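Local coordinates for protein flavin reductase (Uncultured bacterium, PDB 5CHO) that binds FAD and acts as the flavin reductase component of a bacterial two-component tryptophan halogenase, probably supplying reduced flavin to the halogenase, at residues P127-G136 against A140-C149. Sequence-based numbering, arbitrary orientation.
Sequences PGWARGARTG and ARGALAWFEC
The carboxylate of E148 reaches into the turn at 132-136 and gathers its polar groups. OE1 accepts two hydrogen bonds from T135: E148 OE1 turns its anti lone pair to the hydroxyl OG1 of T135, 2.6 Å away, and takes T135 N (2.8 Å) on the syn side, 28° out of the carboxylate plane. With OG1 between the backbone N and the carbonyl carbon (chi1 64°), the hydroxyl and the backbone N of T135 reach the same oxygen. R134 N adds weak bonds to both oxygens, and OE2 is also held by T169 on strand 160-172, so both oxygens of this buried carboxylate have partners. The turn itself is closed by G136 N bonding to G132 O at 2.7 Å.

At the other end of the contact, backbone bonding joins R141 N to G128 O (3.0 Å), next to the antiparallel non-hydrogen-bonded pair W129 and A140, where W129 CZ3 rests on A140 CB at 4.0 Å. R141, extended from CG to NE, runs back along 127-130; a water links its NH2 to W129 O.

Between the two ends packs A130. Its CB lies over one face of the R141 guanidinium, 3.6 Å from NH2, and also meets W146 CH2 at 3.7 Å. The W146 indole is tethered by NE1 to A140 O (2.7 Å), which lies in the ring plane.

The pairing at W129 and A140 closes the hairpin of 129-131 and 138-140, while E148 and W146 tie it and its turn to the start of strand 145-157, in the main antiparallel sheet of the flavin reductase-like, FMN-binding fold.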
loop_
_atom_site.group_PDB
_atom_site.type_symbol
_atom_site.label_atom_id
_atom_site.label_comp_id
_atom_site.label_asym_id
_atom_site.label_seq_id
_atom_site.Cartn_x
_atom_site.Cartn_y
_atom_site.Cartn_z
ATOM N N PRO A 127 7.724 -21.413 -18.722
ATOM C CA PRO A 127 9.048 -20.885 -18.364
ATOM C C PRO A 127 9.077 -19.477 -17.767
ATOM O O PRO A 127 10.100 -19.110 -17.192
ATOM C CB PRO A 127 9.802 -20.911 -19.697
ATOM C CG PRO A 127 8.757 -20.858 -20.746
ATOM C CD PRO A 127 7.550 -21.543 -20.182
ATOM N N GLY A 128 7.999 -18.711 -17.884
ATOM C CA GLY A 128 7.951 -17.386 -17.289
ATOM C C GLY A 128 7.858 -17.410 -15.770
ATOM O O GLY A 128 7.884 -16.361 -15.123
ATOM N N TRP A 129 7.773 -18.612 -15.201
ATOM C CA TRP A 129 7.642 -18.784 -13.757
ATOM C C TRP A 129 8.810 -19.539 -13.146
ATOM O O TRP A 129 9.321 -20.501 -13.720
ATOM C CB TRP A 129 6.369 -19.554 -13.395
ATOM C CG TRP A 129 5.078 -18.875 -13.710
ATOM C CD1 TRP A 129 4.255 -19.129 -14.766
ATOM C CD2 TRP A 129 4.448 -17.835 -12.951
ATOM N NE1 TRP A 129 3.151 -18.315 -14.714
ATOM C CE2 TRP A 129 3.245 -17.509 -13.610
ATOM C CE3 TRP A 129 4.785 -17.146 -11.781
ATOM C CZ2 TRP A 129 2.380 -16.524 -13.140
ATOM C CZ3 TRP A 129 3.923 -16.168 -11.313
ATOM C CH2 TRP A 129 2.734 -15.867 -11.992
ATOM N N ALA A 130 9.221 -19.083 -11.969
ATOM C CA ALA A 130 10.125 -19.835 -11.112
ATOM C C ALA A 130 9.312 -20.328 -9.927
ATOM O O ALA A 130 8.205 -19.847 -9.695
ATOM C CB ALA A 130 11.286 -18.978 -10.646
ATOM N N ARG A 131 9.851 -21.289 -9.185
ATOM C CA ARG A 131 9.186 -21.787 -7.988
ATOM C C ARG A 131 10.017 -21.439 -6.768
ATOM O O ARG A 131 11.211 -21.732 -6.723
ATOM C CB ARG A 131 8.971 -23.295 -8.062
ATOM C CG ARG A 131 8.000 -23.737 -9.137
ATOM C CD ARG A 131 6.571 -23.405 -8.756
ATOM N NE ARG A 131 5.623 -24.016 -9.681
ATOM C CZ ARG A 131 4.467 -24.570 -9.325
ATOM N NH1 ARG A 131 4.078 -24.581 -8.054
ATOM N NH2 ARG A 131 3.686 -25.109 -10.250
ATOM N N GLY A 132 9.383 -20.816 -5.780
ATOM C CA GLY A 132 10.092 -20.385 -4.594
ATOM C C GLY A 132 10.626 -21.593 -3.850
ATOM O O GLY A 132 9.912 -22.572 -3.633
ATOM N N ALA A 133 11.891 -21.518 -3.458
ATOM C CA ALA A 133 12.586 -22.648 -2.849
ATOM C C ALA A 133 11.943 -23.085 -1.532
ATOM O O ALA A 133 11.940 -24.272 -1.206
ATOM C CB ALA A 133 14.054 -22.297 -2.631
ATOM N N ARG A 134 11.403 -22.129 -0.783
ATOM C CA ARG A 134 10.855 -22.408 0.542
ATOM C C ARG A 134 9.377 -22.783 0.543
ATOM O O ARG A 134 8.936 -23.561 1.389
ATOM C CB ARG A 134 11.053 -21.199 1.454
ATOM C CG ARG A 134 12.501 -20.882 1.761
ATOM C CD ARG A 134 13.119 -21.981 2.615
ATOM N NE ARG A 134 12.449 -22.104 3.907
ATOM C CZ ARG A 134 12.687 -21.319 4.953
ATOM N NH1 ARG A 134 13.586 -20.345 4.869
ATOM N NH2 ARG A 134 12.025 -21.506 6.090
ATOM N N THR A 135 8.620 -22.242 -0.405
ATOM C CA THR A 135 7.167 -22.388 -0.404
ATOM C C THR A 135 6.656 -23.089 -1.654
ATOM O O THR A 135 5.513 -23.541 -1.690
ATOM C CB THR A 135 6.483 -21.015 -0.298
ATOM O OG1 THR A 135 6.796 -20.235 -1.459
ATOM C CG2 THR A 135 6.957 -20.284 0.950
ATOM N N GLY A 136 7.506 -23.188 -2.673
ATOM C CA GLY A 136 7.085 -23.705 -3.964
ATOM C C GLY A 136 6.099 -22.802 -4.685
ATOM O O GLY A 136 5.507 -23.206 -5.683
ATOM N N ALA A 140 7.300 -14.728 -10.617
ATOM C CA ALA A 140 7.419 -14.307 -12.006
ATOM C C ALA A 140 8.830 -13.842 -12.356
ATOM O O ALA A 140 9.377 -12.940 -11.720
ATOM C CB ALA A 140 6.417 -13.207 -12.307
ATOM N N ARG A 141 9.411 -14.473 -13.369
ATOM C CA ARG A 141 10.693 -14.058 -13.914
ATOM C C ARG A 141 10.573 -12.662 -14.518
ATOM O O ARG A 141 9.545 -12.319 -15.103
ATOM C CB ARG A 141 11.154 -15.065 -14.966
ATOM C CG ARG A 141 11.375 -16.448 -14.395
ATOM C CD ARG A 141 12.203 -17.327 -15.300
ATOM N NE ARG A 141 12.375 -18.652 -14.713
ATOM C CZ ARG A 141 13.312 -18.963 -13.822
ATOM N NH1 ARG A 141 14.183 -18.050 -13.404
ATOM N NH2 ARG A 141 13.378 -20.198 -13.342
ATOM N N GLY A 142 11.619 -11.856 -14.369
ATOM C CA GLY A 142 11.613 -10.499 -14.888
ATOM C C GLY A 142 11.031 -9.496 -13.911
ATOM O O GLY A 142 10.993 -8.301 -14.199
ATOM N N ALA A 143 10.567 -9.980 -12.762
ATOM C CA ALA A 143 10.016 -9.104 -11.729
ATOM C C ALA A 143 11.104 -8.232 -11.109
ATOM O O ALA A 143 12.285 -8.578 -11.148
ATOM C CB ALA A 143 9.322 -9.926 -10.652
ATOM N N LEU A 144 10.694 -7.103 -10.541
ATOM C CA LEU A 144 11.601 -6.221 -9.821
ATOM C C LEU A 144 12.072 -6.849 -8.512
ATOM O O LEU A 144 13.170 -6.557 -8.043
ATOM C CB LEU A 144 10.926 -4.874 -9.550
ATOM C CG LEU A 144 10.490 -4.109 -10.805
ATOM C CD1 LEU A 144 9.901 -2.755 -10.426
ATOM C CD2 LEU A 144 11.632 -3.963 -11.802
ATOM N N ALA A 145 11.237 -7.704 -7.924
ATOM C CA ALA A 145 11.568 -8.344 -6.652
ATOM C C ALA A 145 10.708 -9.581 -6.374
ATOM O O ALA A 145 9.596 -9.701 -6.888
ATOM C CB ALA A 145 11.419 -7.342 -5.513
ATOM N N TRP A 146 11.238 -10.489 -5.557
ATOM C CA TRP A 146 10.506 -11.667 -5.095
ATOM C C TRP A 146 10.414 -11.716 -3.573
ATOM O O TRP A 146 11.345 -11.319 -2.874
ATOM C CB TRP A 146 11.169 -12.960 -5.586
ATOM C CG TRP A 146 11.036 -13.254 -7.053
ATOM C CD1 TRP A 146 10.148 -12.706 -7.935
ATOM C CD2 TRP A 146 11.814 -14.194 -7.804
ATOM N NE1 TRP A 146 10.331 -13.244 -9.187
ATOM C CE2 TRP A 146 11.351 -14.159 -9.133
ATOM C CE3 TRP A 146 12.862 -15.058 -7.479
ATOM C CZ2 TRP A 146 11.899 -14.957 -10.135
ATOM C CZ3 TRP A 146 13.403 -15.846 -8.471
ATOM C CH2 TRP A 146 12.924 -15.791 -9.782
ATOM N N PHE A 147 9.278 -12.195 -3.070
ATOM C CA PHE A 147 9.119 -12.491 -1.650
ATOM C C PHE A 147 8.456 -13.852 -1.488
ATOM O O PHE A 147 7.573 -14.207 -2.267
ATOM C CB PHE A 147 8.260 -11.450 -0.921
ATOM C CG PHE A 147 8.757 -10.037 -1.036
ATOM C CD1 PHE A 147 9.611 -9.497 -0.082
ATOM C CD2 PHE A 147 8.361 -9.243 -2.101
ATOM C CE1 PHE A 147 10.059 -8.191 -0.192
ATOM C CE2 PHE A 147 8.799 -7.939 -2.212
ATOM C CZ PHE A 147 9.653 -7.413 -1.259
ATOM N N GLU A 148 8.884 -14.608 -0.482
ATOM C CA GLU A 148 8.120 -15.761 -0.012
ATOM C C GLU A 148 7.704 -15.496 1.420
ATOM O O GLU A 148 8.483 -14.964 2.212
ATOM C CB GLU A 148 8.918 -17.063 -0.092
ATOM C CG GLU A 148 9.303 -17.491 -1.492
ATOM C CD GLU A 148 10.039 -18.816 -1.497
ATOM O OE1 GLU A 148 9.369 -19.867 -1.582
ATOM O OE2 GLU A 148 11.285 -18.811 -1.403
ATOM N N CYS A 149 6.477 -15.879 1.750
ATOM C CA CYS A 149 5.908 -15.554 3.046
ATOM C C CYS A 149 5.159 -16.726 3.646
ATOM O O CYS A 149 4.599 -17.554 2.929
ATOM C CB CYS A 149 4.956 -14.364 2.915
ATOM S SG CYS A 149 5.630 -12.954 2.007
HETATM O O HOH W 1 11.698 -22.223 -13.859
#